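Long-range contacts in immunoglobulin-like protein (Pseudomonas aeruginosa, PDB 3N6Y), which is of unknown function but adopts an immunoglobulin-like beta-sandwich fold and is probably exported from the cytoplasm: residues T50-R55 and W118-F123; T66-L71 and P99-A104. One frame throughout, in Å; residues are numbered along the deposited sequence.

Contact 1 (T50-R55 and W118-F123)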
ATOM      1  N   THR A  50       0.359  12.877   6.441  1.00 17.12           N
ATOM      2  CA  THR A  50      -0.445  12.408   5.305  1.00 15.78           C
ATOM      3  C   THR A  50      -0.238  10.923   5.093  1.00 14.89           C
ATOM      4  O   THR A  50       0.890  10.490   4.987  1.00 15.44           O
ATOM      5  CB  THR A  50      -0.041  13.143   4.030  1.00 15.44           C
ATOM      6  OG1 THR A  50      -0.236  14.539   4.201  1.00 17.72           O
ATOM      7  CG2 THR A  50      -0.864  12.706   2.773  1.00 15.93           C
ATOM      8  N   LYS A  51      -1.323  10.171   5.079  1.00 15.03           N
ATOM      9  CA  LYS A  51      -1.346   8.740   4.763  1.00 16.01           C
ATOM     10  C   LYS A  51      -2.042   8.488   3.437  1.00 15.77           C
ATOM     11  O   LYS A  51      -3.138   9.006   3.177  1.00 14.76           O
ATOM     12  CB  LYS A  51      -1.986   7.953   5.916  1.00 16.98           C
ATOM     13  CG  LYS A  51      -2.210   6.484   5.646  1.00 18.26           C
ATOM     14  CD  LYS A  51      -2.971   5.891   6.839  1.00 21.00           C
ATOM     15  CE  LYS A  51      -3.408   4.478   6.528  1.00 25.36           C
ATOM     16  NZ  LYS A  51      -4.226   3.888   7.648  1.00 28.30           N
ATOM     17  N   PHE A  52      -1.399   7.712   2.556  1.00 13.92           N
ATOM     18  CA  PHE A  52      -1.980   7.426   1.276  1.00 14.01           C
ATOM     19  C   PHE A  52      -1.738   5.980   0.844  1.00 13.22           C
ATOM     20  O   PHE A  52      -0.864   5.301   1.382  1.00 13.58           O
ATOM     21  CB  PHE A  52      -1.446   8.361   0.167  1.00 13.39           C
ATOM     22  CG  PHE A  52       0.048   8.214  -0.088  1.00 13.85           C
ATOM     23  CD1 PHE A  52       0.992   8.803   0.745  1.00 14.15           C
ATOM     24  CD2 PHE A  52       0.507   7.429  -1.146  1.00 15.04           C
ATOM     25  CE1 PHE A  52       2.333   8.640   0.521  1.00 14.74           C
ATOM     26  CE2 PHE A  52       1.866   7.285  -1.394  1.00 15.40           C
ATOM     27  CZ  PHE A  52       2.778   7.878  -0.551  1.00 14.67           C
ATOM     28  N   GLY A  53      -2.531   5.521  -0.095  1.00 12.81           N
ATOM     29  CA  GLY A  53      -2.378   4.192  -0.637  1.00 13.13           C
ATOM     30  C   GLY A  53      -3.669   3.621  -1.161  1.00 13.80           C
ATOM     31  O   GLY A  53      -4.497   4.358  -1.721  1.00 13.10           O
HETATM   32  N   MSE A  54      -3.817   2.318  -1.002  1.00 13.90           N
HETATM   33  CA  MSE A  54      -4.877   1.494  -1.551  0.80 14.58           C
HETATM   34  C   MSE A  54      -5.593   0.667  -0.457  1.00 13.76           C
HETATM   35  O   MSE A  54      -4.944   0.219   0.519  1.00 13.81           O
HETATM   36  CB  MSE A  54      -4.290   0.554  -2.640  0.80 13.49           C
HETATM   37  CG  MSE A  54      -3.953   1.250  -3.958  0.80 13.88           C
HETATM   38 SE   MSE A  54      -3.277  -0.076  -5.201  0.80 13.05          SE
HETATM   39  CE  MSE A  54      -1.682  -0.561  -4.262  0.80 11.91           C
ATOM     40  N   ARG A  55      -6.891   0.405  -0.665  1.00 15.51           N
ATOM     41  CA  ARG A  55      -7.663  -0.514   0.146  1.00 16.47           C
ATOM     42  C   ARG A  55      -8.449  -1.351  -0.861  1.00 15.95           C
ATOM     43  O   ARG A  55      -9.004  -0.836  -1.839  1.00 16.86           O
ATOM     44  CB  ARG A  55      -8.575   0.192   1.140  1.00 17.56           C
ATOM     45  CG  ARG A  55      -9.336  -0.780   2.032  1.00 18.69           C
ATOM     46  CD  ARG A  55      -9.918  -0.087   3.242  1.00 19.45           C
ATOM     47  NE  ARG A  55     -10.872   0.941   2.803  1.00 20.76           N
ATOM     48  CZ  ARG A  55     -11.152   2.042   3.489  1.00 21.15           C
ATOM     49  NH1 ARG A  55     -10.583   2.293   4.655  1.00 21.24           N
ATOM     50  NH2 ARG A  55     -11.999   2.921   2.985  1.00 21.81           N
ATOM     51  N   TRP A 118       5.528   8.013  -6.283  1.00 16.50           N
ATOM     52  CA  TRP A 118       5.547   6.855  -5.434  1.00 16.22           C
ATOM     53  C   TRP A 118       4.590   5.856  -6.095  1.00 17.00           C
ATOM     54  O   TRP A 118       3.413   6.176  -6.400  1.00 17.12           O
ATOM     55  CB  TRP A 118       5.006   7.198  -4.059  1.00 15.72           C
ATOM     56  CG  TRP A 118       5.863   8.113  -3.258  1.00 14.81           C
ATOM     57  CD1 TRP A 118       6.193   9.418  -3.534  1.00 15.48           C
ATOM     58  CD2 TRP A 118       6.430   7.807  -2.010  1.00 15.14           C
ATOM     59  NE1 TRP A 118       6.953   9.914  -2.493  1.00 14.82           N
ATOM     60  CE2 TRP A 118       7.116   8.946  -1.553  1.00 15.30           C
ATOM     61  CE3 TRP A 118       6.433   6.668  -1.232  1.00 14.68           C
ATOM     62  CZ2 TRP A 118       7.811   8.959  -0.349  1.00 14.33           C
ATOM     63  CZ3 TRP A 118       7.138   6.655  -0.024  1.00 13.35           C
ATOM     64  CH2 TRP A 118       7.799   7.811   0.401  1.00 14.30           C
ATOM     65  N   ARG A 119       5.123   4.692  -6.389  1.00 14.89           N
ATOM     66  CA  ARG A 119       4.375   3.635  -7.033  0.50 14.91           C
ATOM     67  C   ARG A 119       4.234   2.511  -6.011  1.00 14.73           C
ATOM     68  O   ARG A 119       5.228   1.939  -5.572  1.00 14.29           O
ATOM     69  CB  ARG A 119       5.100   3.200  -8.336  0.50 15.05           C
ATOM     70  CG  ARG A 119       4.499   1.964  -9.031  0.50 15.31           C
ATOM     71  CD  ARG A 119       5.240   1.600 -10.326  0.50 16.16           C
ATOM     72  NE  ARG A 119       4.494   0.729 -11.230  0.50 15.96           N
ATOM     73  CZ  ARG A 119       4.977   0.241 -12.379  0.50 17.01           C
ATOM     74  NH1 ARG A 119       6.222   0.518 -12.779  0.50 18.06           N
ATOM     75  NH2 ARG A 119       4.194  -0.505 -13.166  0.50 16.72           N
ATOM     76  N   LEU A 120       2.992   2.198  -5.626  1.00 12.81           N
ATOM     77  CA  LEU A 120       2.662   1.181  -4.625  1.00 13.52           C
ATOM     78  C   LEU A 120       2.062  -0.007  -5.344  1.00 14.52           C
ATOM     79  O   LEU A 120       1.114   0.145  -6.141  1.00 13.49           O
ATOM     80  CB  LEU A 120       1.630   1.755  -3.639  1.00 13.89           C
ATOM     81  CG  LEU A 120       2.229   2.537  -2.443  1.00 14.62           C
ATOM     82  CD1 LEU A 120       3.176   3.660  -2.873  1.00 16.24           C
ATOM     83  CD2 LEU A 120       1.117   3.121  -1.610  1.00 16.11           C
HETATM   84  N   MSE A 121       2.665  -1.153  -5.159  1.00 12.57           N
HETATM   85  CA  MSE A 121       2.336  -2.370  -5.893  1.00 13.78           C
HETATM   86  C   MSE A 121       2.158  -3.499  -4.919  1.00 12.16           C
HETATM   87  O   MSE A 121       3.047  -3.764  -4.105  1.00 14.51           O
HETATM   88  CB  MSE A 121       3.462  -2.685  -6.912  1.00 13.62           C
HETATM   89  CG  MSE A 121       3.757  -1.539  -7.844  1.00 14.79           C
HETATM   90 SE   MSE A 121       5.302  -1.981  -8.975  1.00 15.12          SE
HETATM   91  CE  MSE A 121       4.290  -2.826 -10.444  1.00 19.33           C
ATOM     92  N   VAL A 122       0.993  -4.156  -4.991  1.00 13.02           N
ATOM     93  CA  VAL A 122       0.719  -5.358  -4.234  1.00 13.23           C
ATOM     94  C   VAL A 122       0.876  -6.603  -5.106  1.00 12.97           C
ATOM     95  O   VAL A 122       0.178  -6.769  -6.084  1.00 14.63           O
ATOM     96  CB  VAL A 122      -0.749  -5.415  -3.682  1.00 15.58           C
ATOM     97  CG1 VAL A 122      -0.887  -6.646  -2.743  1.00 17.65           C
ATOM     98  CG2 VAL A 122      -1.104  -4.172  -2.990  1.00 18.27           C
ATOM     99  N   PHE A 123       1.807  -7.470  -4.678  1.00 12.85           N
ATOM    100  CA  PHE A 123       2.064  -8.737  -5.365  1.00 13.20           C
ATOM    101  C   PHE A 123       1.725  -9.926  -4.480  1.00 13.31           C
ATOM    102  O   PHE A 123       1.871  -9.879  -3.225  1.00 15.31           O
ATOM    103  CB  PHE A 123       3.559  -8.873  -5.679  1.00 13.57           C
ATOM    104  CG  PHE A 123       4.049  -7.938  -6.733  1.00 13.81           C
ATOM    105  CD1 PHE A 123       4.525  -6.648  -6.450  1.00 13.76           C
ATOM    106  CD2 PHE A 123       4.074  -8.353  -8.028  1.00 14.50           C
ATOM    107  CE1 PHE A 123       4.974  -5.806  -7.470  1.00 14.06           C
ATOM    108  CE2 PHE A 123       4.509  -7.488  -9.064  1.00 14.23           C
ATOM    109  CZ  PHE A 123       4.973  -6.237  -8.759  1.00 14.76           C
TER

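Contact 2 (T66-L71 and P99-A104)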
ATOM      1  N   THR A  66       0.736 -18.234  -0.204  1.00 18.78           N
ATOM      2  CA  THR A  66       1.861 -17.304  -0.326  1.00 19.04           C
ATOM      3  C   THR A  66       1.387 -15.920   0.168  1.00 17.74           C
ATOM      4  O   THR A  66       0.342 -15.430  -0.243  1.00 17.37           O
ATOM      5  CB  THR A  66       2.329 -17.222  -1.776  1.00 19.90           C
ATOM      6  OG1 THR A  66       2.746 -18.526  -2.230  1.00 21.13           O
ATOM      7  CG2 THR A  66       3.493 -16.208  -2.006  1.00 20.84           C
ATOM      8  N   PRO A  67       2.153 -15.313   1.076  1.00 17.72           N
ATOM      9  CA  PRO A  67       1.826 -13.988   1.573  1.00 16.85           C
ATOM     10  C   PRO A  67       1.927 -12.914   0.502  1.00 17.28           C
ATOM     11  O   PRO A  67       2.356 -13.175  -0.657  1.00 18.54           O
ATOM     12  CB  PRO A  67       2.884 -13.788   2.653  1.00 17.60           C
ATOM     13  CG  PRO A  67       4.055 -14.390   2.029  1.00 18.06           C
ATOM     14  CD  PRO A  67       3.520 -15.679   1.453  1.00 18.35           C
ATOM     15  N   LEU A  68       1.447 -11.726   0.855  1.00 16.11           N
ATOM     16  CA  LEU A  68       1.572 -10.605  -0.037  1.00 15.39           C
ATOM     17  C   LEU A  68       2.943  -9.974   0.120  1.00 16.01           C
ATOM     18  O   LEU A  68       3.524  -9.949   1.182  1.00 15.43           O
ATOM     19  CB  LEU A  68       0.496  -9.557   0.222  1.00 15.42           C
ATOM     20  CG  LEU A  68      -0.951 -10.010   0.084  1.00 15.88           C
ATOM     21  CD1 LEU A  68      -1.878  -8.770   0.358  1.00 17.79           C
ATOM     22  CD2 LEU A  68      -1.170 -10.664  -1.317  1.00 17.10           C
ATOM     23  N   THR A  69       3.456  -9.451  -0.982  1.00 14.77           N
ATOM     24  CA  THR A  69       4.619  -8.559  -0.970  1.00 15.79           C
ATOM     25  C   THR A  69       4.088  -7.163  -1.362  1.00 14.46           C
ATOM     26  O   THR A  69       3.558  -6.951  -2.480  1.00 14.68           O
ATOM     27  CB  THR A  69       5.710  -8.991  -1.951  1.00 16.43           C
ATOM     28  OG1 THR A  69       6.184 -10.313  -1.639  1.00 18.66           O
ATOM     29  CG2 THR A  69       6.926  -8.038  -1.851  1.00 16.64           C
ATOM     30  N   LEU A  70       4.225  -6.213  -0.441  1.00 14.67           N
ATOM     31  CA  LEU A  70       3.869  -4.814  -0.710  0.50 13.62           C
ATOM     32  C   LEU A  70       5.154  -4.104  -1.103  1.00 14.31           C
ATOM     33  O   LEU A  70       6.050  -3.911  -0.255  1.00 14.78           O
ATOM     34  CB  LEU A  70       3.251  -4.100   0.498  0.50 12.97           C
ATOM     35  CG  LEU A  70       1.821  -4.393   0.972  0.50 13.26           C
ATOM     36  CD1 LEU A  70       1.538  -5.910   1.095  0.50 12.21           C
ATOM     37  CD2 LEU A  70       1.600  -3.760   2.333  0.50 12.66           C
ATOM     38  N   LEU A  71       5.234  -3.727  -2.361  1.00 12.69           N
ATOM     39  CA  LEU A  71       6.443  -3.128  -2.935  0.50 13.54           C
ATOM     40  C   LEU A  71       6.174  -1.659  -3.113  1.00 13.32           C
ATOM     41  O   LEU A  71       5.384  -1.266  -3.947  1.00 15.61           O
ATOM     42  CB  LEU A  71       6.779  -3.742  -4.286  0.50 13.03           C
ATOM     43  CG  LEU A  71       8.015  -3.112  -4.937  0.50 12.73           C
ATOM     44  CD1 LEU A  71       9.298  -3.379  -4.041  0.50 12.92           C
ATOM     45  CD2 LEU A  71       8.188  -3.631  -6.366  0.50 13.97           C
ATOM     46  N   PRO A  99     -11.967  -8.575   6.109  1.00 18.22           N
ATOM     47  CA  PRO A  99     -12.761  -8.173   4.924  1.00 18.54           C
ATOM     48  C   PRO A  99     -12.020  -7.302   3.878  1.00 18.21           C
ATOM     49  O   PRO A  99     -12.301  -7.384   2.705  1.00 19.09           O
ATOM     50  CB  PRO A  99     -13.952  -7.430   5.533  1.00 19.83           C
ATOM     51  CG  PRO A  99     -13.538  -7.034   6.864  1.00 20.39           C
ATOM     52  CD  PRO A  99     -12.565  -8.066   7.359  1.00 19.51           C
ATOM     53  N   THR A 100     -11.083  -6.485   4.341  1.00 18.24           N
ATOM     54  CA  THR A 100     -10.297  -5.647   3.463  1.00 18.16           C
ATOM     55  C   THR A 100      -8.820  -5.810   3.789  1.00 17.33           C
ATOM     56  O   THR A 100      -8.424  -6.157   4.898  1.00 18.63           O
ATOM     57  CB  THR A 100     -10.655  -4.156   3.574  1.00 19.53           C
ATOM     58  OG1 THR A 100     -10.448  -3.713   4.911  1.00 21.23           O
ATOM     59  CG2 THR A 100     -12.113  -3.918   3.205  1.00 21.37           C
ATOM     60  N   ASP A 101      -8.016  -5.507   2.781  1.00 16.84           N
ATOM     61  CA  ASP A 101      -6.568  -5.473   2.876  1.00 16.02           C
ATOM     62  C   ASP A 101      -6.121  -4.071   2.435  1.00 15.87           C
ATOM     63  O   ASP A 101      -6.797  -3.442   1.666  1.00 15.35           O
ATOM     64  CB  ASP A 101      -5.976  -6.531   1.941  1.00 16.70           C
ATOM     65  CG  ASP A 101      -6.191  -7.951   2.447  1.00 17.73           C
ATOM     66  OD1 ASP A 101      -7.290  -8.499   2.233  1.00 18.43           O
ATOM     67  OD2 ASP A 101      -5.253  -8.480   3.090  1.00 19.13           O
ATOM     68  N   VAL A 102      -5.065  -3.567   3.036  1.00 15.56           N
ATOM     69  CA  VAL A 102      -4.587  -2.204   2.853  1.00 14.93           C
ATOM     70  C   VAL A 102      -3.109  -2.222   2.551  1.00 14.30           C
ATOM     71  O   VAL A 102      -2.341  -3.018   3.092  1.00 14.68           O
ATOM     72  CB  VAL A 102      -4.813  -1.383   4.116  1.00 16.35           C
ATOM     73  CG1 VAL A 102      -4.155   0.020   4.033  1.00 17.71           C
ATOM     74  CG2 VAL A 102      -6.311  -1.252   4.423  1.00 16.95           C
HETATM   75  N   MSE A 103      -2.727  -1.345   1.654  1.00 14.11           N
HETATM   76  CA  MSE A 103      -1.318  -1.013   1.413  1.00 13.83           C
HETATM   77  C   MSE A 103      -1.211   0.507   1.473  1.00 13.43           C
HETATM   78  O   MSE A 103      -1.644   1.212   0.560  1.00 14.84           O
HETATM   79  CB  MSE A 103      -0.803  -1.523   0.065  1.00 14.31           C
HETATM   80  CG  MSE A 103       0.636  -1.149  -0.123  1.00 13.67           C
HETATM   81 SE   MSE A 103       1.267  -1.846  -1.842  1.00 12.67          SE
HETATM   82  CE  MSE A 103       3.065  -1.070  -1.692  1.00 14.63           C
ATOM     83  N   ALA A 104      -0.630   0.994   2.561  1.00 13.32           N
ATOM     84  CA  ALA A 104      -0.527   2.430   2.799  1.00 13.05           C
ATOM     85  C   ALA A 104       0.856   2.853   3.260  1.00 12.44           C
ATOM     86  O   ALA A 104       1.636   2.031   3.842  1.00 14.10           O
ATOM     87  CB  ALA A 104      -1.592   2.902   3.774  1.00 13.05           C
TER

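Contact 1 (T50-R55 and W118-F123)
The indole NE1 of Trp118 is hydrogen-bonded to the carbonyl O of Val114, which probably helps to fix the rotation of the ring against which Phe52 packs. The two rings form a T-shaped pair: the edge of Phe52 points at the face of Trp118, with the benzene and five-membered ring centroids 5.6 Å apart and the planes at 89°. Phe52 CZ does the touching, 3.9 Å from Trp118 CE3 and offset toward the rim of the indole. With chi1 at 63°, CG of Phe52 sits between the backbone N and the carbonyl carbon, a rotamer that goes with the ring reaching the facing sheet. Beside this pair Leu120 spreads its two methyls, CD1 4.1 Å from Phe52 CE2 and CD2 3.8 Å from Gly53 CA. Glycine suits position 53 because at these backbone angles a CB would press on the carbonyl O of Phe52; Leu120 CD2 packs on the bare CA. Met54, a selenomethionine modelled in two conformers, bends at its last torsion; in one of them CE lies 3.9 Å from Val122 CG2, a contact less certain for that. Flexible Met54 and branched Leu120 and Val122 are apt fillers for a buried, mainly apolar interface. Strands 51-55 and 118-123, their axes 8.2 Å apart and crossing at -32°, belong to different sheets, and their facing side chains form part of the core of an aligned beta sandwich, as in immunoglobulin-like E-set domains.

Contact 2 (T66-L71 and P99-A104)
Two flat groups meet apolar carbons here, the carboxylate of Asp101 and the carbonyl group of Leu71. Leu68 CD1 lies a loose 4.4 Å from Asp101 OD2, while Met103 CE approaches the Leu71 carbonyl, 3.2 Å from Leu71 O; this last contact is short, and Leu71 is modelled in two conformers, so it carries little weight. The setting is again the interior of the beta sandwich: strand 68-71 of one sheet crosses strand 101-104 of the other at -26°, axes 8.6 Å apart, and side chains bridge the gap, packing on one another and on the facing backbone. Asp101 can be placed near this apolar layer because OD1 makes a salt bridge to Lys61, which probably favours the charged form. Deeper in, Met103, a selenomethionine, has CG anti to the backbone N (chi1 180°) and stays fully extended beyond it. An unbranched chain of this kind can cross the space between sheets. Leu70, a compact branched residue modelled in two conformers, slides past it in the opposite direction. In the conformer described, and less certain for that, Leu70 CB rests 3.8 Å from the selenium of Met103, CD2 lies 3.7 Å from Met103 CG, and the branch point itself touches the same chain, Leu70 CG to Met103 CG at 3.6 Å.

Contacts 1 and 2 are two crossings of the same interior, their centres about 10 Å apart. Strands 51-59 and 101-106 are antiparallel neighbours in one sheet, 116-124 and 68-74 in the other, so each contact pairs one strand from either sheet. Within the second sheet, backbone bonds join the contacts: Phe123 O to Thr69 N and Met121 O to Leu71 N, probable hydrogen bonds of 2.8 Å each. In the first sheet, Ala104 CB packs 3.5 Å from Phe52 O. Met103 belongs to contact 2 yet reaches Leu120 and Val122 of contact 1, merging both into one apolar core. Along the chain, contact 2 is nested within the loop closed by contact 1.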